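PDB 1KDJ: plastocyanin from Adiantum capillus-veneris, which carries electrons between the cytochrome b6-f complex and P700 of photosystem I by means of a bound copper ion. Local coordinates for residues A[60-65]-A[86-91]; A[5-8]-A[14-17]. One frame throughout, in Å; residues are numbered along the deposited sequence.

Interaction 1: residues A[60-65]-A[86-91]; sequences MDENDL and YCTPHK. With CU (copper (II) ion), chain B.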
loop_
_atom_site.group_PDB
_atom_site.type_symbol
_atom_site.label_atom_id
_atom_site.label_comp_id
_atom_site.label_asym_id
_atom_site.label_seq_id
_atom_site.Cartn_x
_atom_site.Cartn_y
_atom_site.Cartn_z
ATOM N N MET A 60 -2.005 1.759 -6.632
ATOM C CA MET A 60 -2.152 3.067 -7.255
ATOM C C MET A 60 -1.374 3.032 -8.559
ATOM O O MET A 60 -0.378 2.339 -8.759
ATOM C CB MET A 60 -1.572 4.203 -6.400
ATOM C CG MET A 60 -2.599 4.557 -5.357
ATOM S SD MET A 60 -2.014 5.740 -4.108
ATOM C CE MET A 60 -2.237 7.201 -5.095
ATOM N N ASP A 61 -1.861 3.847 -9.462
ATOM C CA ASP A 61 -1.240 3.994 -10.753
ATOM C C ASP A 61 0.086 4.677 -10.443
ATOM O O ASP A 61 0.042 5.664 -9.705
ATOM C CB ASP A 61 -2.242 4.833 -11.536
ATOM C CG ASP A 61 -1.903 5.119 -12.983
ATOM O OD1 ASP A 61 -1.097 4.380 -13.554
ATOM O OD2 ASP A 61 -2.452 6.085 -13.527
ATOM N N GLU A 62 1.281 4.302 -10.890
ATOM C CA GLU A 62 2.465 5.046 -10.463
ATOM C C GLU A 62 2.519 6.508 -10.925
ATOM O O GLU A 62 3.491 7.205 -10.662
ATOM C CB GLU A 62 3.733 4.329 -10.923
ATOM C CG GLU A 62 3.954 2.990 -10.210
ATOM C CD GLU A 62 5.310 2.299 -10.440
ATOM O OE1 GLU A 62 6.005 2.638 -11.416
ATOM O OE2 GLU A 62 5.678 1.423 -9.635
ATOM N N ASN A 63 1.506 7.069 -11.593
ATOM C CA ASN A 63 1.465 8.485 -11.969
ATOM C C ASN A 63 0.444 9.183 -11.058
ATOM O O ASN A 63 -0.171 10.212 -11.353
ATOM C CB ASN A 63 1.046 8.584 -13.449
ATOM C CG ASN A 63 0.870 10.002 -14.003
ATOM O OD1 ASN A 63 1.804 10.803 -14.046
ATOM N ND2 ASN A 63 -0.302 10.382 -14.479
ATOM N N ASP A 64 0.240 8.596 -9.888
ATOM C CA ASP A 64 -0.760 9.025 -8.933
ATOM C C ASP A 64 -0.019 9.179 -7.606
ATOM O O ASP A 64 0.858 8.377 -7.265
ATOM C CB ASP A 64 -1.802 7.936 -8.856
ATOM C CG ASP A 64 -3.232 8.385 -8.947
ATOM O OD1 ASP A 64 -3.803 8.706 -7.897
ATOM O OD2 ASP A 64 -3.766 8.389 -10.061
ATOM N N LEU A 65 -0.316 10.226 -6.859
ATOM C CA LEU A 65 0.284 10.425 -5.554
ATOM C C LEU A 65 -0.850 10.897 -4.709
ATOM O O LEU A 65 -1.769 11.550 -5.192
ATOM C CB LEU A 65 1.391 11.500 -5.524
ATOM C CG LEU A 65 2.728 11.108 -6.163
ATOM C CD1 LEU A 65 3.671 12.275 -6.091
ATOM C CD2 LEU A 65 3.396 9.968 -5.446
ATOM N N TYR A 86 4.921 -0.932 -1.680
ATOM C CA TYR A 86 5.969 0.076 -1.608
ATOM C C TYR A 86 5.469 1.392 -2.159
ATOM O O TYR A 86 4.378 1.455 -2.740
ATOM C CB TYR A 86 7.214 -0.407 -2.378
ATOM C CG TYR A 86 6.996 -0.620 -3.864
ATOM C CD1 TYR A 86 7.181 0.441 -4.737
ATOM C CD2 TYR A 86 6.620 -1.874 -4.336
ATOM C CE1 TYR A 86 6.992 0.261 -6.090
ATOM C CE2 TYR A 86 6.435 -2.050 -5.699
ATOM C CZ TYR A 86 6.623 -0.986 -6.554
ATOM O OH TYR A 86 6.422 -1.145 -7.898
ATOM N N CYS A 87 6.229 2.459 -1.887
ATOM C CA CYS A 87 5.870 3.765 -2.403
ATOM C C CYS A 87 6.751 3.974 -3.627
ATOM O O CYS A 87 7.954 3.838 -3.435
ATOM C CB CYS A 87 6.185 4.845 -1.360
ATOM S SG CYS A 87 6.016 6.497 -2.064
ATOM N N THR A 88 6.286 4.345 -4.813
ATOM C CA THR A 88 7.166 4.566 -5.958
ATOM C C THR A 88 8.246 5.654 -5.802
ATOM O O THR A 88 9.406 5.276 -5.892
ATOM C CB THR A 88 6.244 4.849 -7.156
ATOM O OG1 THR A 88 5.348 3.722 -7.260
ATOM C CG2 THR A 88 7.041 5.125 -8.440
ATOM N N PRO A 89 8.017 6.927 -5.458
ATOM C CA PRO A 89 9.087 7.906 -5.274
ATOM C C PRO A 89 10.159 7.450 -4.305
ATOM O O PRO A 89 11.345 7.612 -4.577
ATOM C CB PRO A 89 8.433 9.141 -4.775
ATOM C CG PRO A 89 6.985 9.048 -5.024
ATOM C CD PRO A 89 6.730 7.539 -5.140
ATOM N N HIS A 90 9.756 6.752 -3.196
ATOM C CA HIS A 90 10.705 6.511 -2.102
ATOM C C HIS A 90 11.072 5.052 -1.903
ATOM O O HIS A 90 11.605 4.646 -0.861
ATOM C CB HIS A 90 10.115 7.128 -0.804
ATOM C CG HIS A 90 9.745 8.620 -0.907
ATOM N ND1 HIS A 90 8.482 8.999 -0.873
ATOM C CD2 HIS A 90 10.583 9.695 -1.040
ATOM C CE1 HIS A 90 8.462 10.311 -0.990
ATOM N NE2 HIS A 90 9.727 10.694 -1.080
ATOM N N LYS A 91 10.905 4.286 -2.993
ATOM C CA LYS A 91 11.216 2.850 -3.021
ATOM C C LYS A 91 12.657 2.583 -2.658
ATOM O O LYS A 91 12.946 1.742 -1.816
ATOM C CB LYS A 91 10.963 2.246 -4.422
ATOM C CG LYS A 91 10.944 0.712 -4.423
ATOM C CD LYS A 91 10.655 0.176 -5.827
ATOM C CE LYS A 91 10.437 -1.356 -5.854
ATOM N NZ LYS A 91 11.565 -2.063 -6.447
HETATM CU CU CU B . 6.787 7.890 -0.467
#
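Glu-62 lies crosswise over Thr-88 and ends at the phenol of Tyr-86. Its CG is anti to the carbonyl carbon (chi1 -68°), and the extended chain beyond is long enough to carry the carboxylate to the phenol. CB is 4.0 Å from Thr-88 OG1, and CG comes closer, 3.3 Å from the same OG1. CD rests over the threonine fork, 3.9 Å from Thr-88 CG2, with OE1 also on the methyl side. Threonine thus offers the glutamate both hydroxyl and methyl. OE2 lies 3.3 Å from Thr-88 OG1 and 3.2 Å from Tyr-86 OH, at the ring's edge. The latter is a possible hydrogen bond, the phenol proton having another acceptor within reach. This is the rim of a cupredoxin copper site: Cys-87, just before a type I turn from Thr-88 to Lys-91, and His-90 within it bind the copper with His-37 and Met-95. An alanine at Thr-88 lacks OG1 and CG2, and the Glu-62 chain, no longer flanked by them, would probably swing its carboxylate more freely away from Tyr-86. Leu-65 CD2 meets Pro-89 CG at 3.7 Å, an apolar touch between side chains running in opposite directions, the rigid ring offering a firm surface.

Interaction 2: residues A[5-8]-A[14-17]; sequences VGDE and FYPD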
loop_
_atom_site.group_PDB
_atom_site.type_symbol
_atom_site.label_atom_id
_atom_site.label_comp_id
_atom_site.label_asym_id
_atom_site.label_seq_id
_atom_site.Cartn_x
_atom_site.Cartn_y
_atom_site.Cartn_z
ATOM N N VAL A 5 0.355 6.965 5.964
ATOM C CA VAL A 5 1.399 7.007 4.962
ATOM C C VAL A 5 2.177 8.305 5.241
ATOM O O VAL A 5 1.600 9.381 5.047
ATOM C CB VAL A 5 0.749 7.043 3.566
ATOM C CG1 VAL A 5 1.858 7.035 2.522
ATOM C CG2 VAL A 5 -0.184 5.850 3.363
ATOM N N GLY A 6 3.412 8.171 5.675
ATOM C CA GLY A 6 4.246 9.333 5.972
ATOM C C GLY A 6 3.869 9.923 7.326
ATOM O O GLY A 6 2.974 9.446 8.045
ATOM N N ASP A 7 4.550 11.004 7.681
ATOM C CA ASP A 7 4.234 11.722 8.915
ATOM C C ASP A 7 4.454 13.232 8.708
ATOM O O ASP A 7 4.883 13.670 7.635
ATOM C CB ASP A 7 5.113 11.157 10.066
ATOM C CG ASP A 7 6.605 11.142 9.871
ATOM O OD1 ASP A 7 7.142 12.010 9.169
ATOM O OD2 ASP A 7 7.258 10.258 10.407
ATOM N N GLU A 8 4.216 14.042 9.737
ATOM C CA GLU A 8 4.416 15.483 9.714
ATOM C C GLU A 8 5.867 15.894 9.572
ATOM O O GLU A 8 6.128 16.990 9.083
ATOM C CB GLU A 8 3.933 16.151 10.977
ATOM C CG GLU A 8 2.485 15.991 11.390
ATOM C CD GLU A 8 1.426 16.629 10.521
ATOM O OE1 GLU A 8 1.616 16.756 9.310
ATOM O OE2 GLU A 8 0.391 16.990 11.082
ATOM N N PHE A 14 5.688 3.872 6.336
ATOM C CA PHE A 14 4.286 3.517 6.525
ATOM C C PHE A 14 4.141 3.218 8.043
ATOM O O PHE A 14 5.035 2.628 8.643
ATOM C CB PHE A 14 3.904 2.232 5.728
ATOM C CG PHE A 14 3.848 2.438 4.209
ATOM C CD1 PHE A 14 2.718 3.037 3.676
ATOM C CD2 PHE A 14 4.919 2.016 3.418
ATOM C CE1 PHE A 14 2.642 3.216 2.296
ATOM C CE2 PHE A 14 4.832 2.204 2.050
ATOM C CZ PHE A 14 3.702 2.795 1.514
ATOM N N TYR A 15 3.022 3.613 8.599
ATOM C CA TYR A 15 2.705 3.463 10.011
ATOM C C TYR A 15 1.373 2.743 10.208
ATOM O O TYR A 15 0.323 3.376 10.011
ATOM C CB TYR A 15 2.658 4.862 10.627
ATOM C CG TYR A 15 4.016 5.560 10.655
ATOM C CD1 TYR A 15 5.029 5.085 11.457
ATOM C CD2 TYR A 15 4.184 6.709 9.894
ATOM C CE1 TYR A 15 6.225 5.748 11.505
ATOM C CE2 TYR A 15 5.378 7.375 9.936
ATOM C CZ TYR A 15 6.380 6.883 10.739
ATOM O OH TYR A 15 7.576 7.544 10.799
ATOM N N PRO A 16 1.292 1.462 10.627
ATOM C CA PRO A 16 2.398 0.538 10.783
ATOM C C PRO A 16 2.899 -0.004 9.448
ATOM O O PRO A 16 2.207 0.149 8.438
ATOM C CB PRO A 16 1.876 -0.591 11.682
ATOM C CG PRO A 16 0.445 -0.650 11.225
ATOM C CD PRO A 16 0.009 0.787 10.912
ATOM N N ASP A 17 4.048 -0.669 9.407
ATOM C CA ASP A 17 4.522 -1.203 8.126
ATOM C C ASP A 17 4.245 -2.695 7.947
ATOM O O ASP A 17 4.824 -3.301 7.057
ATOM C CB ASP A 17 6.027 -0.923 7.990
ATOM C CG ASP A 17 6.963 -1.573 8.996
ATOM O OD1 ASP A 17 6.538 -2.326 9.881
ATOM O OD2 ASP A 17 8.158 -1.323 8.896
#
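The antiparallel pairing of strands 2-5 and 14-15, at one margin of the cupredoxin beta sandwich, brings Val-5 opposite Phe-14 as a non-hydrogen-bonded pair with CA atoms 4.8 Å apart. Both side chains leave the sheet on the same face and lie side by side. The valine fork meets one corner of the phenyl ring: CG1 is 3.9 Å from Phe-14 CE1, while CG2 sits 4.1 Å from Phe-14 CD1. Apolar residues suit this face because it looks into the core, where Val-5 packs on His-37 and Met-95, and Phe-14 meets Phe-85 edge-to-face.

Beyond the pair the chemistry turns polar. Gly-6 has a positive phi of 78°, a conformation glycine adopts easily, and its carbonyl O lies near the plane of the Tyr-15 ring, 3.5 Å from Tyr-15 CD2. Asp-7 comes next along that edge, its CB 3.8 Å from Tyr-15 CE2 and its CG between backbone N and carbonyl carbon (chi1 55°), which turns the carboxylate to the Tyr-15 hydroxyl. Tyr-15 OH donates a 2.8 Å hydrogen bond to Asp-7 OD2, approaching on the anti side, 26° out of the carboxylate plane. Asn-11 ND2 also bonds to OD2, so two donors grip that oxygen, and with OD1 also bonded elsewhere the carboxylate is probably held against turning. A tyrosine serves well here, its long flat ring spanning from strand to carboxylate. Inward-facing hydrophobic residues on paired strands, followed by a tyrosine-aspartate hydrogen bond where the chain leaves the sheet, make up one end of the cupredoxin sandwich beside its copper site.

Interaction 2 belongs largely to the core and interaction 1 to the surface, yet both lie beside the same copper site. The 5-8/14-17 contact joins the end of strand 2-5 and the loop after it to strand 14-15: apolar side chains face inward, and its polar part has a phenol-to-carboxylate hydrogen bond. The 60-65/86-91 contact brings a loop against the end of strand 81-86 and the copper-binding loop after it, with less well-defined polar meetings. Tyrosine meets an acid in both, but only in interaction 2 is the donor bond settled. The two contacts meet where Phe-14 CE2 packs 4.2 Å from Cys-87 N. A further tie is Phe-12, whose ring stacks on the copper ligand His-90.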